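ABC transporter ATP-binding/permease protein Rv1747 (Mycobacterium tuberculosis, PDB 6CCD) helps translocate an unknown substrate across the mycobacterial membrane using ATP, the part crystallised being its first FHA domain, a phosphothreonine-binding module. Local coordinates at residues D26-R31 with S45-L50; L10-E15 with L97-G102. All coordinates share one frame; numbering follows the deposited sequence. Where two conformers were deposited one is given.

Contact 1 of 2, residues D26-R31 with S45-L50. With SO4 (sulfate ion), chain B; SO4 (sulfate ion), chain C.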
loop_
_atom_site.group_PDB
_atom_site.type_symbol
_atom_site.label_atom_id
_atom_site.label_comp_id
_atom_site.label_asym_id
_atom_site.label_seq_id
_atom_site.Cartn_x
_atom_site.Cartn_y
_atom_site.Cartn_z
ATOM N N ASP A 26 7.414 0.729 9.518
ATOM C CA ASP A 26 6.727 1.197 8.319
ATOM C C ASP A 26 7.177 0.419 7.075
ATOM O O ASP A 26 8.374 0.194 6.878
ATOM C CB ASP A 26 6.971 2.690 8.107
ATOM C CG ASP A 26 6.373 3.558 9.213
ATOM O OD1 ASP A 26 5.580 3.055 10.043
ATOM O OD2 ASP A 26 6.690 4.765 9.235
ATOM N N VAL A 27 6.212 0.023 6.243
ATOM C CA VAL A 27 6.491 -0.673 4.984
ATOM C C VAL A 27 6.495 0.328 3.829
ATOM O O VAL A 27 5.585 1.135 3.727
ATOM C CB VAL A 27 5.438 -1.755 4.705
ATOM C CG1 VAL A 27 5.745 -2.513 3.428
ATOM C CG2 VAL A 27 5.335 -2.719 5.886
ATOM N N VAL A 28 7.496 0.266 2.957
ATOM C CA VAL A 28 7.537 1.151 1.793
ATOM C C VAL A 28 7.077 0.450 0.515
ATOM O O VAL A 28 7.591 -0.623 0.147
ATOM C CB VAL A 28 8.949 1.714 1.565
ATOM C CG1 VAL A 28 8.975 2.592 0.310
ATOM C CG2 VAL A 28 9.407 2.498 2.796
ATOM N N VAL A 29 6.091 1.061 -0.141
ATOM C CA VAL A 29 5.632 0.680 -1.471
ATOM C C VAL A 29 6.095 1.741 -2.452
ATOM O O VAL A 29 5.844 2.923 -2.246
ATOM C CB VAL A 29 4.089 0.581 -1.567
ATOM C CG1 VAL A 29 3.660 0.138 -2.982
ATOM C CG2 VAL A 29 3.530 -0.358 -0.528
ATOM N N GLY A 30 6.774 1.348 -3.520
ATOM C CA GLY A 30 7.154 2.343 -4.500
ATOM C C GLY A 30 8.076 1.822 -5.577
ATOM O O GLY A 30 8.340 0.623 -5.666
ATOM N N ARG A 31 8.569 2.752 -6.385
ATOM C CA ARG A 31 9.413 2.439 -7.529
ATOM C C ARG A 31 10.853 2.140 -7.132
ATOM O O ARG A 31 11.640 1.639 -7.946
ATOM C CB ARG A 31 9.389 3.609 -8.523
ATOM C CG ARG A 31 9.317 3.176 -9.972
ATOM C CD ARG A 31 9.371 4.371 -10.928
ATOM N NE ARG A 31 10.690 5.013 -10.946
ATOM C CZ ARG A 31 10.962 6.168 -10.347
ATOM N NH1 ARG A 31 10.011 6.822 -9.686
ATOM N NH2 ARG A 31 12.185 6.679 -10.413
ATOM N N SER A 45 6.030 6.926 -7.522
ATOM C CA SER A 45 7.176 7.560 -6.875
ATOM C C SER A 45 8.071 6.518 -6.200
ATOM O O SER A 45 7.633 5.408 -5.931
ATOM C CB SER A 45 6.696 8.595 -5.851
ATOM O OG SER A 45 5.953 9.615 -6.494
ATOM N N ARG A 46 9.319 6.875 -5.917
ATOM C CA ARG A 46 10.253 5.903 -5.341
ATOM C C ARG A 46 9.780 5.369 -3.996
ATOM O O ARG A 46 9.829 4.163 -3.751
ATOM C CB ARG A 46 11.640 6.527 -5.233
ATOM C CG ARG A 46 12.254 6.719 -6.634
ATOM C CD ARG A 46 13.647 7.274 -6.606
ATOM N NE ARG A 46 14.618 6.349 -6.031
ATOM C CZ ARG A 46 15.930 6.497 -6.178
ATOM N NH1 ARG A 46 16.396 7.511 -6.894
ATOM N NH2 ARG A 46 16.773 5.640 -5.619
ATOM N N ALA A 47 9.307 6.259 -3.130
ATOM C CA ALA A 47 8.672 5.831 -1.878
ATOM C C ALA A 47 7.250 6.361 -1.905
ATOM O O ALA A 47 6.975 7.427 -1.374
ATOM C CB ALA A 47 9.429 6.349 -0.658
ATOM N N HIS A 48 6.362 5.617 -2.556
ATOM C CA HIS A 48 5.041 6.110 -2.922
ATOM C C HIS A 48 4.035 6.017 -1.765
ATOM O O HIS A 48 3.314 6.983 -1.470
ATOM C CB HIS A 48 4.542 5.315 -4.153
ATOM C CG HIS A 48 3.370 5.929 -4.848
ATOM N ND1 HIS A 48 3.495 6.658 -6.013
ATOM C CD2 HIS A 48 2.047 5.923 -4.548
ATOM C CE1 HIS A 48 2.303 7.074 -6.404
ATOM N NE2 HIS A 48 1.404 6.647 -5.531
ATOM N N LEU A 49 3.979 4.852 -1.120
ATOM C CA LEU A 49 3.133 4.641 0.053
ATOM C C LEU A 49 3.939 4.196 1.259
ATOM O O LEU A 49 4.945 3.504 1.104
ATOM C CB LEU A 49 2.083 3.563 -0.202
ATOM C CG LEU A 49 1.106 3.704 -1.352
ATOM C CD1 LEU A 49 0.168 2.515 -1.284
ATOM C CD2 LEU A 49 0.325 5.036 -1.244
ATOM N N LEU A 50 3.464 4.551 2.450
ATOM C CA LEU A 50 3.902 3.894 3.679
ATOM C C LEU A 50 2.761 3.047 4.194
ATOM O O LEU A 50 1.632 3.527 4.287
ATOM C CB LEU A 50 4.324 4.919 4.737
ATOM C CG LEU A 50 5.483 5.809 4.283
ATOM C CD1 LEU A 50 5.788 6.856 5.344
ATOM C CD2 LEU A 50 6.710 4.952 3.988
HETATM S S SO4 B . 10.418 10.131 -7.492
HETATM O O1 SO4 B . 10.457 9.931 -6.047
HETATM O O2 SO4 B . 9.573 11.291 -7.786
HETATM O O3 SO4 B . 11.759 10.334 -8.053
HETATM O O4 SO4 B . 9.844 8.945 -8.109
HETATM S S SO4 C . 9.881 2.896 11.368
HETATM O O1 SO4 C . 10.239 2.594 12.754
HETATM O O2 SO4 C . 10.131 4.312 11.084
HETATM O O3 SO4 C . 10.669 2.062 10.461
HETATM O O4 SO4 C . 8.465 2.599 11.181
#
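Val-29 and Leu-49 face each other as an antiparallel hydrogen-bonded pair, and their side chains, CB to CB 3.8 Å, lie side by side and point the same way, into the interior against Leu-97. This is the tight part of the contact. Val-29 N donates to Leu-49 O at 3.0 Å, while Val-29 O accepts two N-H groups: that of Leu-49, nearly straight at 168°, and that of His-48, bent to 131° but lying in the carbonyl plane. Two residues facing one make a classic beta bulge. Beyond it Gly-30 brings its CA to 3.3 Å from Arg-46 O. Arg-31 N then bonds to Ser-45 O.

The other face, with Val-28, Leu-50 and Ala-47, is partly exposed, though Val-28 CG2 still touches Leu-50 CD2 at 3.8 Å, and CG1, anti to the backbone N (chi1 178°), reaches Ala-47 CB.

Ser-45 N donates to His-48 ND1 at 3.0 Å, practically in the ring plane, and NE2 bonds to Gly-68 O, consistent with a neutral ring protonated on NE2. At the loop end the sulfate of chain B takes Arg-31 NH1 at 2.6 Å through O4 and Arg-46 N through O1. At the opposite, exposed end the sulfate of chain C accepts from Asp-26 N through O4. Gly-30 and Arg-31, with Ser-45 and His-48 on the other segment, match the Gly-Arg and Ser-x-x-His elements of FHA domains. Through ND1 His-48 holds Ser-45, next to the Arg-46 N that binds the chain B sulfate, which probably imitates a phosphothreonine phosphate.

Contact 2 of 2, residues L10-E15 with L97-G102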
loop_
_atom_site.group_PDB
_atom_site.type_symbol
_atom_site.label_atom_id
_atom_site.label_comp_id
_atom_site.label_asym_id
_atom_site.label_seq_id
_atom_site.Cartn_x
_atom_site.Cartn_y
_atom_site.Cartn_z
ATOM N N LEU A 10 -0.260 -8.013 7.827
ATOM C CA LEU A 10 -0.817 -7.477 6.598
ATOM C C LEU A 10 -0.165 -8.139 5.402
ATOM O O LEU A 10 1.058 -8.107 5.256
ATOM C CB LEU A 10 -0.608 -5.964 6.521
ATOM C CG LEU A 10 -1.099 -5.342 5.217
ATOM C CD1 LEU A 10 -2.621 -5.328 5.153
ATOM C CD2 LEU A 10 -0.505 -3.946 5.043
ATOM N N THR A 11 -0.982 -8.754 4.557
ATOM C CA THR A 11 -0.504 -9.314 3.307
ATOM C C THR A 11 -0.816 -8.343 2.187
ATOM O O THR A 11 -1.929 -7.815 2.098
ATOM C CB THR A 11 -1.145 -10.685 3.029
ATOM O OG1 THR A 11 -0.695 -11.604 4.027
ATOM C CG2 THR A 11 -0.744 -11.210 1.646
ATOM N N VAL A 12 0.192 -8.081 1.371
ATOM C CA VAL A 12 0.068 -7.213 0.211
ATOM C C VAL A 12 0.279 -8.033 -1.051
ATOM O O VAL A 12 1.348 -8.612 -1.246
ATOM C CB VAL A 12 1.096 -6.065 0.241
ATOM C CG1 VAL A 12 0.882 -5.123 -0.962
ATOM C CG2 VAL A 12 1.032 -5.312 1.585
ATOM N N ARG A 13 -0.733 -8.059 -1.909
ATOM C CA ARG A 13 -0.664 -8.761 -3.179
ATOM C C ARG A 13 -0.585 -7.774 -4.334
ATOM O O ARG A 13 -1.487 -6.952 -4.526
ATOM C CB ARG A 13 -1.880 -9.670 -3.351
ATOM C CG ARG A 13 -1.727 -10.714 -4.444
ATOM C CD ARG A 13 -2.740 -11.841 -4.259
ATOM N NE ARG A 13 -2.697 -12.380 -2.899
ATOM C CZ ARG A 13 -3.621 -12.146 -1.972
ATOM N NH1 ARG A 13 -4.673 -11.387 -2.256
ATOM N NH2 ARG A 13 -3.494 -12.674 -0.762
ATOM N N TYR A 14 0.500 -7.858 -5.091
ATOM C CA TYR A 14 0.702 -6.997 -6.243
ATOM C C TYR A 14 1.191 -7.790 -7.440
ATOM O O TYR A 14 2.202 -8.476 -7.340
ATOM C CB TYR A 14 1.716 -5.892 -5.949
ATOM C CG TYR A 14 2.200 -5.253 -7.228
ATOM C CD1 TYR A 14 1.347 -4.456 -7.979
ATOM C CD2 TYR A 14 3.485 -5.475 -7.707
ATOM C CE1 TYR A 14 1.756 -3.881 -9.154
ATOM C CE2 TYR A 14 3.907 -4.900 -8.895
ATOM C CZ TYR A 14 3.029 -4.105 -9.611
ATOM O OH TYR A 14 3.404 -3.523 -10.791
ATOM N N GLU A 15 0.486 -7.668 -8.564
ATOM C CA GLU A 15 0.915 -8.271 -9.838
ATOM C C GLU A 15 1.621 -9.617 -9.725
ATOM O O GLU A 15 2.758 -9.774 -10.172
ATOM C CB GLU A 15 1.828 -7.303 -10.580
ATOM C CG GLU A 15 1.063 -6.247 -11.356
ATOM C CD GLU A 15 0.004 -6.850 -12.254
ATOM O OE1 GLU A 15 0.353 -7.682 -13.121
ATOM O OE2 GLU A 15 -1.181 -6.501 -12.075
ATOM N N LEU A 97 -3.080 -2.674 -5.757
ATOM C CA LEU A 97 -2.612 -3.389 -4.571
ATOM C C LEU A 97 -3.803 -4.022 -3.849
ATOM O O LEU A 97 -4.799 -3.359 -3.592
ATOM C CB LEU A 97 -1.870 -2.444 -3.611
ATOM C CG LEU A 97 -0.731 -1.609 -4.184
ATOM C CD1 LEU A 97 -0.280 -0.591 -3.137
ATOM C CD2 LEU A 97 0.432 -2.482 -4.647
ATOM N N ASP A 98 -3.694 -5.305 -3.534
ATOM C CA ASP A 98 -4.710 -5.995 -2.758
ATOM C C ASP A 98 -4.195 -6.208 -1.345
ATOM O O ASP A 98 -3.133 -6.798 -1.156
ATOM C CB ASP A 98 -5.071 -7.341 -3.390
ATOM C CG ASP A 98 -5.908 -7.189 -4.638
ATOM O OD1 ASP A 98 -6.816 -6.336 -4.630
ATOM O OD2 ASP A 98 -5.663 -7.920 -5.625
ATOM N N PHE A 99 -4.946 -5.729 -0.360
ATOM C CA PHE A 99 -4.551 -5.867 1.037
ATOM C C PHE A 99 -5.384 -6.933 1.717
ATOM O O PHE A 99 -6.590 -7.020 1.495
ATOM C CB PHE A 99 -4.716 -4.547 1.794
ATOM C CG PHE A 99 -3.879 -3.427 1.266
ATOM C CD1 PHE A 99 -2.504 -3.545 1.204
ATOM C CD2 PHE A 99 -4.465 -2.237 0.867
ATOM C CE1 PHE A 99 -1.727 -2.511 0.735
ATOM C CE2 PHE A 99 -3.693 -1.199 0.407
ATOM C CZ PHE A 99 -2.325 -1.333 0.334
ATOM N N GLU A 100 -4.758 -7.742 2.560
ATOM C CA GLU A 100 -5.541 -8.689 3.338
ATOM C C GLU A 100 -4.993 -8.753 4.754
ATOM O O GLU A 100 -3.790 -8.854 4.955
ATOM C CB GLU A 100 -5.539 -10.057 2.658
ATOM C CG GLU A 100 -5.680 -11.247 3.575
ATOM C CD GLU A 100 -5.625 -12.554 2.801
ATOM O OE1 GLU A 100 -6.313 -12.636 1.759
ATOM O OE2 GLU A 100 -4.903 -13.488 3.225
ATOM N N VAL A 101 -5.884 -8.647 5.731
ATOM C CA VAL A 101 -5.479 -8.602 7.130
ATOM C C VAL A 101 -5.667 -9.956 7.795
ATOM O O VAL A 101 -6.753 -10.529 7.718
ATOM C CB VAL A 101 -6.290 -7.564 7.916
ATOM C CG1 VAL A 101 -5.825 -7.529 9.350
ATOM C CG2 VAL A 101 -6.166 -6.183 7.277
ATOM N N GLY A 102 -4.627 -10.461 8.457
ATOM C CA GLY A 102 -4.738 -11.718 9.180
ATOM C C GLY A 102 -4.324 -12.907 8.331
ATOM O O GLY A 102 -4.087 -12.766 7.135
HETATM O O HOH W 1 -3.038 -7.908 -6.849
#
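In the six-stranded antiparallel sheet of the FHA sandwich, strand 10-14 pairs with the last strand, 96-101, bringing Thr-11 opposite Glu-100 and Arg-13 opposite Asp-98. Each pair exchanges two backbone hydrogen bonds; Thr-11 N to Glu-100 O, at 2.8 Å, runs nearly along the C=O axis, and Arg-13 N to Asp-98 O is almost straight at 176°.

Between these pairs Val-12 and Phe-99 send their side chains to the inner face. The ring of Phe-99 is met at its edge, in plane, by Val-12 CG2, 4.0 Å from CD1. Leu-10 CD1 lies 4.0 Å from Phe-99 CB, approaching obliquely. Joining the two ends of the chain in neighbouring strands closes the beta sandwich, and this apolar row packs on Leu-51 of the facing sheet. Further along, in one of the two deposited conformers of Tyr-14, Leu-97 CD2 reaches Tyr-14 CB.

Polar groups occupy the outer face. Arg-13, deposited in two conformers, has in one of them its guanidinium edge toward Glu-100, but NH2 to OE1 is a long salt bridge at 3.8 Å, and NE pairs with Glu-18. Thr-11 OG1 bonds to Thr-20 OG1 on the adjacent strand. A water links Arg-13 O, 3.0 Å away, with Asp-98 OD2.

In the fold
Both contacts are partly buried antiparallel strand pairings, yet they belong to different sheets of the same sandwich. Contact 2 joins the two ends of the chain, and contact 1 is nested within the loop it closes; their centres lie about 14 Å apart, on opposite sides of the centre of the chain. They meet in the core, where Leu-97 CD1 of contact 2 packs 3.6 Å from Leu-49 CD1 of contact 1. Their chemistry parts toward the surface. The strands of contact 2 run regularly, with a long salt bridge across the pair on the outer face, whereas contact 1 breaks into a bulge and a loop whose polar groups hold an anion.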